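Local coordinates for flagellar basal body protein (PDB 5NPY), which probably assembles as a FlgE-type subunit into the hook, the curved joint that couples the basal-body rod to the flagellar filament in Helicobacter pylori, at residues Asp210-Asp215 / Pro306-Glu311; Lys401-Asp406 / Lys410-Asp415. All coordinates share one frame; numbering follows the deposited sequence.

Both contacts reach the same branched antiparallel sheet, with their centres 22 Å apart and their nearest atoms about 5 Å apart, so they do not touch. Contact 1 packs the end of helix 209-212 and the following L213 on P306 and the start of strand 308-313, whereas contact 2 lies in the hairpin of strands 396-406 and 411-423. Strand 370-381 links the two neighbourhoods: it pairs with strand 396-406, and its Y378 meets F211, beside contact 1. The tris-hydroxymethyl-methyl-ammonium site draws on the same hairpin, through T397, E399 and I420, yet neither contact supplies its lining. The ligand is about 9 Å from the side chain of F212 and about 14 Å from that of S402.

Contact 1: Asp210-Asp215 / Pro306-Glu311; sequences DFFLND and PPLLLE
L308 drives its isobutyl group into the bend where the chain turns out of the helix at F212 and L213. The backbones stay apart, CA of F212 and CA of L308 being the nearest pair at 8.7 Å, so side chains bridge the gap. CB of L308 points toward 210-215 and starts the side chain; chi1 of -57° sets CG beside the backbone N, anti to the carbonyl carbon, and the fork at CG presents both methyls to the helix end. One branch, CD1, does most of the work: it lies 3.9 Å from CB of F212 and 4.1 Å from CG of L213, and it sits at the edge of the F212 ring, near the ring plane. The other branch, CD2, is 4.1 Å from CD1 of L213, so the two leucines meet tip to tip.

In the fold, the C-terminal end of the short helix 209-212 and the residue after it pack on the start of strand 308-313, which runs between strands 293-298 and 346-364 of an antiparallel sheet. L213 is the first residue to give up helical backbone angles. The helix follows strand 204-207, which also pairs with strand 346-364, so the contact joins parts already tied to one common strand.

From CD1 of L213 the apolar surface extends to CD of P306, 4.3 Å away. Every approach here is between carbons, and the four touching residues are buried. Further walls come from I219 and S305, which touch L213, and from Q227 and R223, which touch the F212 side chain.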
ATOM      1  N   ASP A 210     -15.736 -20.711  -5.490  1.00 27.01           N
ATOM      2  CA  ASP A 210     -15.319 -19.613  -4.620  1.00 27.30           C
ATOM      3  C   ASP A 210     -15.940 -18.283  -5.024  1.00 27.35           C
ATOM      4  O   ASP A 210     -16.090 -17.392  -4.175  1.00 26.75           O
ATOM      5  CB  ASP A 210     -13.798 -19.476  -4.639  1.00 43.86           C
ATOM      6  CG  ASP A 210     -13.108 -20.406  -3.659  1.00 60.18           C
ATOM      7  OD1 ASP A 210     -12.278 -19.894  -2.866  1.00 64.60           O
ATOM      8  OD2 ASP A 210     -13.378 -21.631  -3.686  1.00 57.09           O
ATOM      9  N   PHE A 211     -16.265 -18.116  -6.311  1.00 24.80           N
ATOM     10  CA  PHE A 211     -16.820 -16.886  -6.864  1.00 23.26           C
ATOM     11  C   PHE A 211     -18.266 -17.029  -7.317  1.00 33.72           C
ATOM     12  O   PHE A 211     -19.047 -16.094  -7.137  1.00 27.35           O
ATOM     13  CB  PHE A 211     -15.974 -16.423  -8.049  1.00 26.05           C
ATOM     14  CG  PHE A 211     -16.355 -15.063  -8.580  1.00 24.39           C
ATOM     15  CD1 PHE A 211     -16.401 -13.959  -7.743  1.00 23.97           C
ATOM     16  CD2 PHE A 211     -16.639 -14.886  -9.922  1.00 16.14           C
ATOM     17  CE1 PHE A 211     -16.738 -12.704  -8.237  1.00 29.74           C
ATOM     18  CE2 PHE A 211     -16.978 -13.639 -10.414  1.00 18.60           C
ATOM     19  CZ  PHE A 211     -17.016 -12.543  -9.575  1.00 24.17           C
ATOM     20  N   PHE A 212     -18.637 -18.193  -7.886  1.00 29.04           N
ATOM     21  CA  PHE A 212     -19.965 -18.419  -8.453  1.00 32.22           C
ATOM     22  C   PHE A 212     -21.027 -18.770  -7.406  1.00 32.88           C
ATOM     23  O   PHE A 212     -22.217 -18.646  -7.703  1.00 28.93           O
ATOM     24  CB  PHE A 212     -19.931 -19.544  -9.512  1.00 32.13           C
ATOM     25  CG  PHE A 212     -19.338 -19.130 -10.849  1.00 23.03           C
ATOM     26  CD1 PHE A 212     -19.023 -17.809 -11.117  1.00 14.90           C
ATOM     27  CD2 PHE A 212     -19.085 -20.077 -11.835  1.00 22.36           C
ATOM     28  CE1 PHE A 212     -18.460 -17.436 -12.352  1.00 29.76           C
ATOM     29  CE2 PHE A 212     -18.534 -19.715 -13.065  1.00 15.19           C
ATOM     30  CZ  PHE A 212     -18.219 -18.387 -13.321  1.00 24.29           C
ATOM     31  N   LEU A 213     -20.638 -19.224  -6.216  1.00 28.07           N
ATOM     32  CA  LEU A 213     -21.567 -19.513  -5.131  1.00 33.24           C
ATOM     33  C   LEU A 213     -21.605 -18.373  -4.116  1.00 39.67           C
ATOM     34  O   LEU A 213     -20.618 -17.655  -3.921  1.00 35.76           O
ATOM     35  CB  LEU A 213     -21.187 -20.813  -4.415  1.00 17.73           C
ATOM     36  CG  LEU A 213     -21.230 -22.011  -5.379  1.00 28.52           C
ATOM     37  CD1 LEU A 213     -20.892 -23.364  -4.707  1.00 19.12           C
ATOM     38  CD2 LEU A 213     -22.570 -22.092  -6.119  1.00 23.71           C
ATOM     39  N   ASN A 214     -22.753 -18.216  -3.455  1.00 32.77           N
ATOM     40  CA  ASN A 214     -22.848 -17.247  -2.374  1.00 39.76           C
ATOM     41  C   ASN A 214     -22.593 -17.935  -1.027  1.00 31.67           C
ATOM     42  O   ASN A 214     -22.343 -19.137  -0.954  1.00 33.81           O
ATOM     43  CB  ASN A 214     -24.202 -16.539  -2.404  1.00 35.26           C
ATOM     44  CG  ASN A 214     -25.369 -17.476  -2.104  1.00 38.49           C
ATOM     45  OD1 ASN A 214     -25.196 -18.611  -1.639  1.00 39.97           O
ATOM     46  ND2 ASN A 214     -26.569 -17.003  -2.386  1.00 30.55           N
ATOM     47  N   ASP A 215     -22.672 -17.161   0.056  1.00 31.78           N
ATOM     48  CA  ASP A 215     -22.395 -17.699   1.389  1.00 49.17           C
ATOM     49  C   ASP A 215     -23.218 -18.944   1.714  1.00 47.29           C
ATOM     50  O   ASP A 215     -22.739 -19.836   2.422  1.00 48.38           O
ATOM     51  CB  ASP A 215     -22.643 -16.620   2.442  1.00 61.44           C
ATOM     52  CG  ASP A 215     -21.365 -15.933   2.874  1.00 77.90           C
ATOM     53  OD1 ASP A 215     -20.422 -15.873   2.057  1.00 83.74           O
ATOM     54  OD2 ASP A 215     -21.299 -15.460   4.031  1.00 84.43           O
ATOM     55  N   PRO A 306     -19.305 -27.473  -3.527  1.00 33.44           N
ATOM     56  CA  PRO A 306     -18.460 -28.467  -4.216  1.00 35.70           C
ATOM     57  C   PRO A 306     -17.833 -27.881  -5.469  1.00 35.64           C
ATOM     58  O   PRO A 306     -18.174 -26.764  -5.884  1.00 30.37           O
ATOM     59  CB  PRO A 306     -19.459 -29.576  -4.573  1.00 27.97           C
ATOM     60  CG  PRO A 306     -20.735 -28.795  -4.872  1.00 25.52           C
ATOM     61  CD  PRO A 306     -20.719 -27.579  -3.941  1.00 34.81           C
ATOM     62  N   PRO A 307     -16.911 -28.605  -6.103  1.00 29.82           N
ATOM     63  CA  PRO A 307     -16.455 -28.196  -7.438  1.00 28.18           C
ATOM     64  C   PRO A 307     -17.634 -28.130  -8.392  1.00 38.73           C
ATOM     65  O   PRO A 307     -18.560 -28.935  -8.317  1.00 42.52           O
ATOM     66  CB  PRO A 307     -15.468 -29.299  -7.835  1.00 35.55           C
ATOM     67  CG  PRO A 307     -14.987 -29.881  -6.521  1.00 35.64           C
ATOM     68  CD  PRO A 307     -16.144 -29.742  -5.559  1.00 30.45           C
ATOM     69  N   LEU A 308     -17.608 -27.145  -9.277  1.00 38.41           N
ATOM     70  CA  LEU A 308     -18.711 -26.903 -10.187  1.00 37.18           C
ATOM     71  C   LEU A 308     -18.344 -27.365 -11.591  1.00 36.20           C
ATOM     72  O   LEU A 308     -17.170 -27.371 -11.975  1.00 35.26           O
ATOM     73  CB  LEU A 308     -19.105 -25.415 -10.189  1.00 23.62           C
ATOM     74  CG  LEU A 308     -19.493 -24.846  -8.819  1.00 18.86           C
ATOM     75  CD1 LEU A 308     -19.941 -23.428  -8.967  1.00 18.23           C
ATOM     76  CD2 LEU A 308     -20.584 -25.684  -8.132  1.00 16.60           C
ATOM     77  N   LEU A 309     -19.363 -27.758 -12.350  1.00 32.14           N
ATOM     78  CA  LEU A 309     -19.189 -28.216 -13.718  1.00 33.25           C
ATOM     79  C   LEU A 309     -20.115 -27.444 -14.634  1.00 28.18           C
ATOM     80  O   LEU A 309     -21.126 -26.883 -14.198  1.00 30.35           O
ATOM     81  CB  LEU A 309     -19.498 -29.717 -13.885  1.00 34.76           C
ATOM     82  CG  LEU A 309     -19.020 -30.669 -12.797  1.00 40.97           C
ATOM     83  CD1 LEU A 309     -19.663 -32.020 -13.006  1.00 39.02           C
ATOM     84  CD2 LEU A 309     -17.512 -30.783 -12.866  1.00 46.36           C
ATOM     85  N   LEU A 310     -19.755 -27.445 -15.918  1.00 29.85           N
ATOM     86  CA  LEU A 310     -20.650 -27.079 -17.004  1.00 28.87           C
ATOM     87  C   LEU A 310     -21.340 -28.332 -17.536  1.00 37.22           C
ATOM     88  O   LEU A 310     -20.796 -29.441 -17.483  1.00 34.74           O
ATOM     89  CB  LEU A 310     -19.886 -26.381 -18.133  1.00 25.61           C
ATOM     90  CG  LEU A 310     -19.164 -25.087 -17.759  1.00 35.53           C
ATOM     91  CD1 LEU A 310     -18.418 -24.546 -18.977  1.00 44.42           C
ATOM     92  CD2 LEU A 310     -20.125 -24.035 -17.211  1.00 26.90           C
ATOM     93  N   GLU A 311     -22.549 -28.147 -18.061  1.00 36.69           N
ATOM     94  CA  GLU A 311     -23.370 -29.277 -18.461  1.00 38.68           C
ATOM     95  C   GLU A 311     -24.160 -28.925 -19.710  1.00 39.63           C
ATOM     96  O   GLU A 311     -24.872 -27.917 -19.732  1.00 42.11           O
ATOM     97  CB  GLU A 311     -24.315 -29.667 -17.322  1.00 39.87           C
ATOM     98  CG  GLU A 311     -25.438 -30.589 -17.723  1.00 44.54           C
ATOM     99  CD  GLU A 311     -26.545 -30.618 -16.694  1.00 44.49           C
ATOM    100  OE1 GLU A 311     -27.159 -29.549 -16.451  1.00 45.25           O
ATOM    101  OE2 GLU A 311     -26.777 -31.702 -16.114  1.00 41.95           O
TER

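Contact 2: Lys401-Asp406 / Lys410-Asp415; sequences KSYIVD and KTPIND
I404, D406 and I413 bury the most surface at this hairpin end. The carbonyl of I404 accepts the amide of I413: N of I413 is 2.8 Å from O of I404, with 163° at the hydrogen. A CA-H...O contact joins it, CA of P412 lying 3.2 Å from the same O. The two isoleucine side chains cross obliquely, CD1 of I413 at 3.6 Å from CG2 of I404. In I413, chi1 of 53° holds CG1 between N and the carbonyl carbon, which carries CD1 over to I404 and brings CG1 near the I404 oxygen. F439 of strand 435-439 touches both residues.

D406 closes the ladder through its backbone. Its N donates to O of T411 at 2.8 Å, tilted 34° from the carbonyl plane, while the return bond from N of T411 to O of D406 is weak at 3.4 Å. CB of D406 rests 3.7 Å from O of T411. K410 and T411 both face D406, forming a G1 beta bulge, with K410 at positive phi. The D406 carboxylate turns to the connecting turn, where OD1 accepts N of K408.

Further along, a water bridges the strands, donating to O of S402 and, at 2.6 Å, to O of D415. P412, lacking an N-H, occupies a non-hydrogen-bonded pair with V405, so the ladder forfeits no donor to it: main-chain bonds fix the register, and the isoleucine pair adds an apolar contact beside F439.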
ATOM      1  N   LYS A 401     -12.945  -8.811  -3.402  1.00 21.92           N
ATOM      2  CA  LYS A 401     -13.741  -8.956  -2.184  1.00 19.55           C
ATOM      3  C   LYS A 401     -12.843  -8.597  -1.004  1.00 25.48           C
ATOM      4  O   LYS A 401     -11.895  -9.330  -0.712  1.00 17.21           O
ATOM      5  CB  LYS A 401     -14.245 -10.401  -2.100  1.00 26.48           C
ATOM      6  CG  LYS A 401     -14.659 -10.936  -0.737  1.00 29.45           C
ATOM      7  CD  LYS A 401     -14.877 -12.460  -0.807  1.00 28.37           C
ATOM      8  CE  LYS A 401     -15.940 -12.904   0.194  1.00 43.00           C
ATOM      9  NZ  LYS A 401     -16.447 -14.269  -0.096  1.00 52.94           N
ATOM     10  N   SER A 402     -13.119  -7.469  -0.332  1.00 22.41           N
ATOM     11  CA  SER A 402     -12.249  -6.977   0.733  1.00 23.78           C
ATOM     12  C   SER A 402     -12.973  -6.890   2.082  1.00 34.39           C
ATOM     13  O   SER A 402     -14.150  -6.510   2.152  1.00 32.27           O
ATOM     14  CB  SER A 402     -11.665  -5.604   0.391  1.00 14.07           C
ATOM     15  OG  SER A 402     -11.012  -5.589  -0.870  1.00 27.15           O
ATOM     16  N   TYR A 403     -12.237  -7.194   3.156  1.00 29.45           N
ATOM     17  CA  TYR A 403     -12.770  -7.227   4.518  1.00 25.49           C
ATOM     18  C   TYR A 403     -11.594  -7.202   5.486  1.00 36.56           C
ATOM     19  O   TYR A 403     -10.429  -7.324   5.084  1.00 30.64           O
ATOM     20  CB  TYR A 403     -13.648  -8.462   4.750  1.00 15.83           C
ATOM     21  CG  TYR A 403     -12.967  -9.740   4.289  1.00 29.91           C
ATOM     22  CD1 TYR A 403     -12.185 -10.489   5.168  1.00 28.18           C
ATOM     23  CD2 TYR A 403     -13.074 -10.181   2.968  1.00 23.61           C
ATOM     24  CE1 TYR A 403     -11.537 -11.650   4.748  1.00 16.37           C
ATOM     25  CE2 TYR A 403     -12.407 -11.343   2.540  1.00 31.85           C
ATOM     26  CZ  TYR A 403     -11.644 -12.067   3.452  1.00 24.64           C
ATOM     27  OH  TYR A 403     -10.989 -13.207   3.077  1.00 25.86           O
ATOM     28  N   ILE A 404     -11.918  -7.057   6.775  1.00 41.56           N
ATOM     29  CA  ILE A 404     -10.940  -6.936   7.854  1.00 39.29           C
ATOM     30  C   ILE A 404     -11.129  -8.095   8.824  1.00 37.84           C
ATOM     31  O   ILE A 404     -12.238  -8.319   9.324  1.00 33.87           O
ATOM     32  CB  ILE A 404     -11.085  -5.594   8.590  1.00 30.50           C
ATOM     33  CG1 ILE A 404     -10.813  -4.437   7.638  1.00 29.98           C
ATOM     34  CG2 ILE A 404     -10.147  -5.548   9.786  1.00 19.48           C
ATOM     35  CD1 ILE A 404     -11.033  -3.087   8.277  1.00 31.21           C
ATOM     36  N   VAL A 405     -10.056  -8.827   9.110  1.00 33.23           N
ATOM     37  CA  VAL A 405     -10.153  -9.971  10.004  1.00 38.87           C
ATOM     38  C   VAL A 405      -9.375  -9.674  11.274  1.00 30.22           C
ATOM     39  O   VAL A 405      -8.320  -9.031  11.242  1.00 35.20           O
ATOM     40  CB  VAL A 405      -9.688 -11.295   9.350  1.00 40.87           C
ATOM     41  CG1 VAL A 405      -9.565 -11.151   7.851  1.00 30.84           C
ATOM     42  CG2 VAL A 405      -8.403 -11.834   9.988  1.00 30.32           C
ATOM     43  N   ASP A 406      -9.925 -10.105  12.395  1.00 39.24           N
ATOM     44  CA  ASP A 406      -9.196 -10.090  13.649  1.00 34.07           C
ATOM     45  C   ASP A 406      -8.193 -11.239  13.637  1.00 34.80           C
ATOM     46  O   ASP A 406      -8.606 -12.405  13.572  1.00 24.51           O
ATOM     47  CB  ASP A 406     -10.167 -10.226  14.817  1.00 36.72           C
ATOM     48  CG  ASP A 406      -9.474 -10.222  16.175  1.00 42.75           C
ATOM     49  OD1 ASP A 406      -8.285  -9.851  16.264  1.00 41.87           O
ATOM     50  OD2 ASP A 406     -10.136 -10.571  17.166  1.00 51.35           O
ATOM     51  N   LYS A 410      -9.105 -15.126  13.967  1.00 49.23           N
ATOM     52  CA  LYS A 410      -9.138 -15.450  12.534  1.00 48.77           C
ATOM     53  C   LYS A 410     -10.539 -15.293  11.951  1.00 46.55           C
ATOM     54  O   LYS A 410     -11.000 -16.097  11.139  1.00 46.53           O
ATOM     55  CB  LYS A 410      -8.593 -16.852  12.277  1.00 44.54           C
ATOM     56  CG  LYS A 410      -7.277 -17.149  12.993  1.00 48.71           C
ATOM     57  CD  LYS A 410      -6.809 -18.580  12.698  1.00 52.57           C
ATOM     58  CE  LYS A 410      -5.441 -18.620  12.028  1.00 46.14           C
ATOM     59  NZ  LYS A 410      -4.386 -18.226  12.989  1.00 47.41           N
ATOM     60  N   THR A 411     -11.218 -14.231  12.361  1.00 44.98           N
ATOM     61  CA  THR A 411     -12.586 -13.988  11.955  1.00 36.45           C
ATOM     62  C   THR A 411     -12.755 -12.554  11.471  1.00 35.37           C
ATOM     63  O   THR A 411     -12.210 -11.622  12.080  1.00 31.53           O
ATOM     64  CB  THR A 411     -13.527 -14.267  13.134  1.00 41.45           C
ATOM     65  OG1 THR A 411     -13.304 -15.606  13.595  1.00 38.86           O
ATOM     66  CG2 THR A 411     -14.992 -14.095  12.725  1.00 37.70           C
ATOM     67  N   PRO A 412     -13.480 -12.348  10.366  1.00 38.17           N
ATOM     68  CA  PRO A 412     -13.808 -10.984   9.941  1.00 38.71           C
ATOM     69  C   PRO A 412     -14.634 -10.249  10.988  1.00 43.28           C
ATOM     70  O   PRO A 412     -15.509 -10.829  11.634  1.00 41.34           O
ATOM     71  CB  PRO A 412     -14.610 -11.197   8.653  1.00 30.90           C
ATOM     72  CG  PRO A 412     -14.213 -12.543   8.160  1.00 31.96           C
ATOM     73  CD  PRO A 412     -13.877 -13.358   9.365  1.00 43.04           C
ATOM     74  N   ILE A 413     -14.350  -8.950  11.128  1.00 41.70           N
ATOM     75  CA  ILE A 413     -15.107  -8.024  11.969  1.00 44.42           C
ATOM     76  C   ILE A 413     -16.185  -7.385  11.105  1.00 43.34           C
ATOM     77  O   ILE A 413     -16.972  -6.556  11.573  1.00 41.18           O
ATOM     78  CB  ILE A 413     -14.203  -6.934  12.580  1.00 45.97           C
ATOM     79  CG1 ILE A 413     -13.402  -6.227  11.476  1.00 45.47           C
ATOM     80  CG2 ILE A 413     -13.270  -7.507  13.652  1.00 48.58           C
ATOM     81  CD1 ILE A 413     -13.095  -4.775  11.767  1.00 42.00           C
ATOM     82  N   ASN A 414     -16.260  -7.824   9.854  1.00 38.20           N
ATOM     83  CA  ASN A 414     -16.725  -7.012   8.747  1.00 40.68           C
ATOM     84  C   ASN A 414     -17.596  -7.843   7.824  1.00 35.97           C
ATOM     85  O   ASN A 414     -17.427  -9.059   7.727  1.00 40.12           O
ATOM     86  CB  ASN A 414     -15.506  -6.503   7.946  1.00 55.62           C
ATOM     87  CG  ASN A 414     -15.416  -5.012   7.897  1.00 48.87           C
ATOM     88  OD1 ASN A 414     -16.134  -4.302   8.599  1.00 55.92           O
ATOM     89  ND2 ASN A 414     -14.529  -4.522   7.065  1.00 34.22           N
ATOM     90  N   ASP A 415     -18.533  -7.157   7.103  1.00 37.10           N
ATOM     91  CA  ASP A 415     -18.977  -7.881   5.921  1.00 37.98           C
ATOM     92  C   ASP A 415     -18.056  -7.549   4.748  1.00 32.59           C
ATOM     93  O   ASP A 415     -17.410  -6.499   4.737  1.00 32.91           O
ATOM     94  CB  ASP A 415     -20.419  -7.509   5.563  1.00 60.82           C
ATOM     95  CG  ASP A 415     -21.457  -8.427   6.212  1.00 66.89           C
ATOM     96  OD1 ASP A 415     -21.176  -8.993   7.295  1.00 67.87           O
ATOM     97  OD2 ASP A 415     -22.561  -8.570   5.626  1.00 63.43           O
TER
HETATM   98  O   HOH W   1     -15.673  -4.646   4.160  1.00 22.68           O